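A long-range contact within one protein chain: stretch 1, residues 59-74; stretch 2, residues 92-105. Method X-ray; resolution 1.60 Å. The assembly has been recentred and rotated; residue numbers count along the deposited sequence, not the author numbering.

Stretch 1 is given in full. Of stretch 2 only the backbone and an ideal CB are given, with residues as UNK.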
# COMPACT_ATOMS: atom_id res chain seq x y z
N MSE B 59 -14.45 11.39 14.72
CA MSE B 59 -14.29 9.93 14.75
C MSE B 59 -14.11 9.44 16.18
O MSE B 59 -14.70 8.44 16.59
CB MSE B 59 -13.09 9.50 13.89
CG MSE B 59 -13.38 9.42 12.39
SE MSE B 59 -13.80 7.60 11.74
CE MSE B 59 -12.33 7.41 10.49
N VAL B 60 -13.29 10.15 16.96
CA VAL B 60 -13.07 9.79 18.35
C VAL B 60 -14.40 9.75 19.11
O VAL B 60 -14.70 8.78 19.82
CB VAL B 60 -12.14 10.79 19.07
CG1 VAL B 60 -12.10 10.50 20.56
CG2 VAL B 60 -10.74 10.70 18.48
N GLU B 61 -15.20 10.79 18.95
CA GLU B 61 -16.49 10.87 19.63
C GLU B 61 -17.43 9.73 19.22
O GLU B 61 -18.05 9.10 20.07
CB GLU B 61 -17.17 12.21 19.35
CG GLU B 61 -16.48 13.40 19.99
CD GLU B 61 -16.38 13.26 21.50
OE1 GLU B 61 -17.40 12.92 22.14
OE2 GLU B 61 -15.28 13.50 22.05
N ALA B 62 -17.52 9.49 17.92
CA ALA B 62 -18.40 8.44 17.40
C ALA B 62 -18.02 7.04 17.88
O ALA B 62 -18.89 6.18 18.00
CB ALA B 62 -18.40 8.48 15.87
N PHE B 63 -16.74 6.82 18.14
CA PHE B 63 -16.25 5.51 18.57
C PHE B 63 -16.35 5.25 20.07
O PHE B 63 -16.10 4.13 20.52
CB PHE B 63 -14.80 5.31 18.11
CG PHE B 63 -14.63 5.08 16.63
CD1 PHE B 63 -15.70 5.17 15.74
CD2 PHE B 63 -13.37 4.77 16.11
CE1 PHE B 63 -15.52 4.95 14.36
CE2 PHE B 63 -13.18 4.55 14.75
CZ PHE B 63 -14.26 4.64 13.87
N LYS B 64 -16.67 6.28 20.86
CA LYS B 64 -16.79 6.08 22.30
C LYS B 64 -17.84 5.01 22.59
O LYS B 64 -18.95 5.06 22.07
CB LYS B 64 -17.19 7.39 22.99
CG LYS B 64 -16.09 8.43 23.02
CD LYS B 64 -16.54 9.71 23.70
CE LYS B 64 -15.38 10.69 23.83
NZ LYS B 64 -15.80 11.97 24.46
N GLY B 65 -17.47 4.02 23.41
CA GLY B 65 -18.40 2.97 23.74
C GLY B 65 -18.56 1.85 22.71
O GLY B 65 -19.30 0.90 22.95
N MSE B 66 -17.87 1.95 21.58
CA MSE B 66 -17.98 0.91 20.55
C MSE B 66 -16.91 -0.17 20.74
O MSE B 66 -15.81 0.11 21.22
CB MSE B 66 -17.85 1.53 19.16
CG MSE B 66 -18.88 2.59 18.85
SE MSE B 66 -20.67 1.84 18.76
CE MSE B 66 -21.23 2.33 20.46
N ASP B 67 -17.24 -1.39 20.33
CA ASP B 67 -16.33 -2.51 20.46
C ASP B 67 -15.78 -2.98 19.13
O ASP B 67 -14.62 -3.39 19.03
CB ASP B 67 -17.05 -3.66 21.17
CG ASP B 67 -17.42 -3.30 22.59
OD1 ASP B 67 -18.62 -3.35 22.94
OD2 ASP B 67 -16.50 -2.96 23.36
N THR B 68 -16.62 -2.92 18.11
CA THR B 68 -16.24 -3.34 16.78
C THR B 68 -16.71 -2.30 15.79
O THR B 68 -17.88 -1.91 15.78
CB THR B 68 -16.89 -4.70 16.43
OG1 THR B 68 -16.45 -5.68 17.37
CG2 THR B 68 -16.50 -5.14 15.03
N VAL B 69 -15.77 -1.83 14.97
CA VAL B 69 -16.06 -0.84 13.95
C VAL B 69 -15.89 -1.49 12.58
O VAL B 69 -14.86 -2.11 12.29
CB VAL B 69 -15.10 0.38 14.04
CG1 VAL B 69 -15.26 1.29 12.83
CG2 VAL B 69 -15.38 1.16 15.32
N VAL B 70 -16.93 -1.37 11.76
CA VAL B 70 -16.92 -1.89 10.40
C VAL B 70 -16.79 -0.61 9.59
O VAL B 70 -17.70 0.21 9.55
CB VAL B 70 -18.24 -2.61 10.06
CG1 VAL B 70 -18.17 -3.22 8.67
CG2 VAL B 70 -18.51 -3.70 11.10
N PHE B 71 -15.62 -0.44 8.97
CA PHE B 71 -15.29 0.76 8.21
C PHE B 71 -15.41 0.63 6.71
O PHE B 71 -14.80 -0.24 6.10
CB PHE B 71 -13.85 1.17 8.54
CG PHE B 71 -13.45 2.51 8.00
CD1 PHE B 71 -13.83 3.68 8.66
CD2 PHE B 71 -12.71 2.62 6.83
CE1 PHE B 71 -13.47 4.93 8.17
CE2 PHE B 71 -12.35 3.87 6.32
CZ PHE B 71 -12.73 5.03 7.00
N ILE B 72 -16.21 1.51 6.11
CA ILE B 72 -16.39 1.55 4.67
C ILE B 72 -15.69 2.81 4.18
O ILE B 72 -16.10 3.92 4.50
CB ILE B 72 -17.88 1.62 4.29
CG1 ILE B 72 -18.59 0.37 4.80
CG2 ILE B 72 -18.04 1.75 2.77
CD1 ILE B 72 -20.08 0.36 4.54
N PRO B 73 -14.61 2.65 3.40
CA PRO B 73 -13.87 3.81 2.88
C PRO B 73 -14.75 4.75 2.05
O PRO B 73 -15.75 4.32 1.47
CB PRO B 73 -12.77 3.17 2.03
CG PRO B 73 -12.50 1.89 2.75
CD PRO B 73 -13.90 1.40 3.08
N SER B 74 -14.37 6.02 1.99
CA SER B 74 -15.11 7.01 1.21
C SER B 74 -14.66 6.90 -0.24
O SER B 74 -13.84 6.05 -0.57
CB SER B 74 -14.81 8.42 1.72
OG SER B 74 -13.47 8.81 1.43
N UNK B 92 -8.76 7.13 16.39
CA UNK B 92 -10.00 7.11 17.17
C UNK B 92 -10.24 5.75 17.81
O UNK B 92 -10.75 5.68 18.93
CB UNK B 92 -11.19 7.48 16.28
N UNK B 93 -9.89 4.67 17.11
CA UNK B 93 -10.08 3.34 17.67
C UNK B 93 -9.25 3.21 18.95
O UNK B 93 -9.71 2.67 19.95
CB UNK B 93 -9.69 2.26 16.66
N UNK B 94 -8.02 3.72 18.92
CA UNK B 94 -7.16 3.64 20.09
C UNK B 94 -7.64 4.54 21.23
O UNK B 94 -7.73 4.11 22.38
CB UNK B 94 -5.73 4.01 19.70
N UNK B 95 -7.94 5.78 20.88
CA UNK B 95 -8.39 6.78 21.84
C UNK B 95 -9.66 6.35 22.57
O UNK B 95 -9.75 6.46 23.80
CB UNK B 95 -8.63 8.11 21.13
N UNK B 96 -10.63 5.85 21.82
CA UNK B 96 -11.91 5.46 22.41
C UNK B 96 -12.05 4.00 22.82
O UNK B 96 -13.12 3.58 23.28
CB UNK B 96 -13.03 5.79 21.42
N UNK B 97 -10.98 3.22 22.66
CA UNK B 97 -11.00 1.83 23.08
C UNK B 97 -11.73 0.79 22.25
O UNK B 97 -12.26 -0.18 22.79
CB UNK B 97 -11.60 1.79 24.49
N UNK B 98 -11.75 0.98 20.93
CA UNK B 98 -12.38 0.02 20.03
C UNK B 98 -11.44 -1.19 19.97
O UNK B 98 -10.25 -1.04 19.71
CB UNK B 98 -12.63 0.62 18.64
N UNK B 99 -11.99 -2.38 20.21
CA UNK B 99 -11.21 -3.60 20.23
C UNK B 99 -10.99 -4.30 18.90
O UNK B 99 -10.05 -5.09 18.77
CB UNK B 99 -11.88 -4.59 21.19
N UNK B 100 -11.84 -4.04 17.93
CA UNK B 100 -11.69 -4.70 16.65
C UNK B 100 -12.19 -3.85 15.50
O UNK B 100 -13.19 -3.15 15.63
CB UNK B 100 -12.43 -6.04 16.66
N UNK B 101 -11.49 -3.92 14.37
CA UNK B 101 -11.86 -3.16 13.19
C UNK B 101 -12.03 -4.11 12.00
O UNK B 101 -11.15 -4.92 11.73
CB UNK B 101 -10.81 -2.09 12.89
N UNK B 102 -13.17 -4.02 11.33
CA UNK B 102 -13.41 -4.82 10.14
C UNK B 102 -13.31 -3.78 9.03
O UNK B 102 -14.14 -2.87 8.95
CB UNK B 102 -14.75 -5.56 10.16
N UNK B 103 -12.27 -3.88 8.21
CA UNK B 103 -12.04 -2.91 7.14
C UNK B 103 -12.45 -3.46 5.78
O UNK B 103 -12.01 -4.53 5.38
CB UNK B 103 -10.57 -2.50 7.11
N UNK B 104 -13.31 -2.72 5.09
CA UNK B 104 -13.79 -3.14 3.77
C UNK B 104 -12.95 -2.50 2.66
O UNK B 104 -13.20 -1.36 2.28
CB UNK B 104 -15.26 -2.77 3.60
N UNK B 105 -11.97 -3.24 2.15
CA UNK B 105 -11.11 -2.72 1.11
C UNK B 105 -11.39 -3.27 -0.27
O UNK B 105 -12.08 -4.28 -0.42
CB UNK B 105 -9.65 -3.00 1.47

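Position 92 lies on a helix crossing the helix of stretch 1 at 51°, with axes only 8.3 Å apart. Its CB points toward stretch 1 and already sits 3.5 Å from Val-60 N and 3.5 Å from Phe-63 CD2. That leaves little room for further atoms, so a small residue suits best: alanine, glycine or perhaps serine. It is Ala-92, whose methyl packs on the helix backbone, with CB 3.5 Å from Met-59 C.

At 93 the CB points sideways, 4.5 Å from Phe-63 CD2, and many apolar residues could serve; Ala-93 touches the ring lightly, its backbone N lying at the ring edge. Position 94 points away, with nothing of stretch 1 in reach, so a polar or charged residue is natural: Lys-94. Position 95 points toward Val-60, 4.3 Å from CB to Val-60 CG1, and a flexible chain, polar or apolar, could lie over that methyl. Gln-95 does so with CG 3.9 Å from Val-60 CG1, while its end leads away.

At 96 the CB faces the end of the first helix, 3.6 Å from Phe-63 O and 3.8 Å from Val-60 O. Carbonyls so near call for a short donor, serine or perhaps threonine; alanine would fit but offer no hydrogen bond. Ser-96, with chi1 in the m well, donates from OG to Val-60 O at 2.7 Å, joining the two helices. A water also links its backbone O to Gly-65 N.

Position 97 has positive phi (77°) in a Schellman motif, which favours glycine, with asparagine a common alternative. It is Gly-97.

At 98 the CB points sideways, 4.1 Å from Met-66 O and 4.3 Å from Val-69 CG2, so a branched aliphatic residue would suit. Val-98 brings CG1 to 3.6 Å from Val-69 CG2 and CG2 to 3.8 Å from Phe-63 CB, bridging helix and strand. At 99 the CB is 3.7 Å from Asp-67 O, and several small or polar residues would do; Ala-99 gives a weak bond from its N to that oxygen.

From 100 a parallel strand begins, its side chains alternating between the sheet's faces. Position 100 shares a face with Thr-68 and could take many residues; His-100 has its end leading away, while its backbone O accepts from Val-69 N at 3.0 Å. Position 101 lies on the face of Val-69 and suits a beta-branched apolar residue: Ile-101.

At 102, beside Thr-68 and Val-70, valine, isoleucine or leucine would fit. Ile-102 reaches both, its CD1 4.0 Å from Thr-68 CG2 and 4.1 Å from Val-70 CG2. Position 103 shares a face with Phe-71, so a large apolar or aromatic residue can extend to that ring and Pro-73. Phe-103 lies near parallel to Phe-71 but slid apart, and its CZ is 3.5 Å from Pro-73 CG.

At 104 the CB points toward stretch 1, 4.4 Å from Pro-73 CD, inviting an aliphatic chain; Ile-104 packs there and on Ile-72. Position 105 has no neighbour in stretch 1 to select its residue: Gly-105.

Stretch 2 (92-105) AAKQSGVAHIIFIG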
# COMPACT_ATOMS: atom_id res chain seq x y z
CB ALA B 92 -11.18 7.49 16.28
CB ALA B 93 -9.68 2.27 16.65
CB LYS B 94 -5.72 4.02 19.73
CG LYS B 94 -5.01 2.99 18.87
CD LYS B 94 -3.56 3.39 18.65
CE LYS B 94 -2.78 2.29 17.95
NZ LYS B 94 -1.35 2.68 17.76
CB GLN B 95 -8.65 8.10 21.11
CG GLN B 95 -8.64 9.35 21.99
CD GLN B 95 -7.25 9.68 22.50
OE1 GLN B 95 -6.26 9.59 21.77
NE2 GLN B 95 -7.17 10.08 23.77
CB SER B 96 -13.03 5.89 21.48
OG SER B 96 -13.04 7.31 21.37
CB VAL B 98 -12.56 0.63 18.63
CG1 VAL B 98 -13.12 -0.42 17.67
CG2 VAL B 98 -13.49 1.84 18.71
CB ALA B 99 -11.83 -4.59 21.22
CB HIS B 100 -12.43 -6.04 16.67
CG HIS B 100 -11.98 -6.99 15.61
ND1 HIS B 100 -12.45 -6.94 14.32
CD2 HIS B 100 -11.06 -7.99 15.64
CE1 HIS B 100 -11.84 -7.86 13.59
NE2 HIS B 100 -10.99 -8.51 14.37
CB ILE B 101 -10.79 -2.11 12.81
CG1 ILE B 101 -10.73 -1.00 13.86
CG2 ILE B 101 -11.11 -1.53 11.43
CD1 ILE B 101 -9.54 -0.06 13.70
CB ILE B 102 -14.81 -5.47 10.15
CG1 ILE B 102 -14.91 -6.44 11.33
CG2 ILE B 102 -15.05 -6.21 8.83
CD1 ILE B 102 -16.29 -7.09 11.51
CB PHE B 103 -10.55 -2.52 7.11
CG PHE B 103 -10.24 -1.36 6.21
CD1 PHE B 103 -10.11 -0.08 6.72
CD2 PHE B 103 -10.07 -1.56 4.84
CE1 PHE B 103 -9.81 1.01 5.88
CE2 PHE B 103 -9.77 -0.48 3.99
CZ PHE B 103 -9.64 0.80 4.52
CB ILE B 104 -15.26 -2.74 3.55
CG1 ILE B 104 -16.12 -3.26 4.71
CG2 ILE B 104 -15.75 -3.28 2.21
CD1 ILE B 104 -16.10 -4.76 4.88
O HOH W 1 -15.17 4.31 25.15
O HOH W 2 -15.07 1.62 23.42
O HOH W 3 -13.76 -2.59 23.02
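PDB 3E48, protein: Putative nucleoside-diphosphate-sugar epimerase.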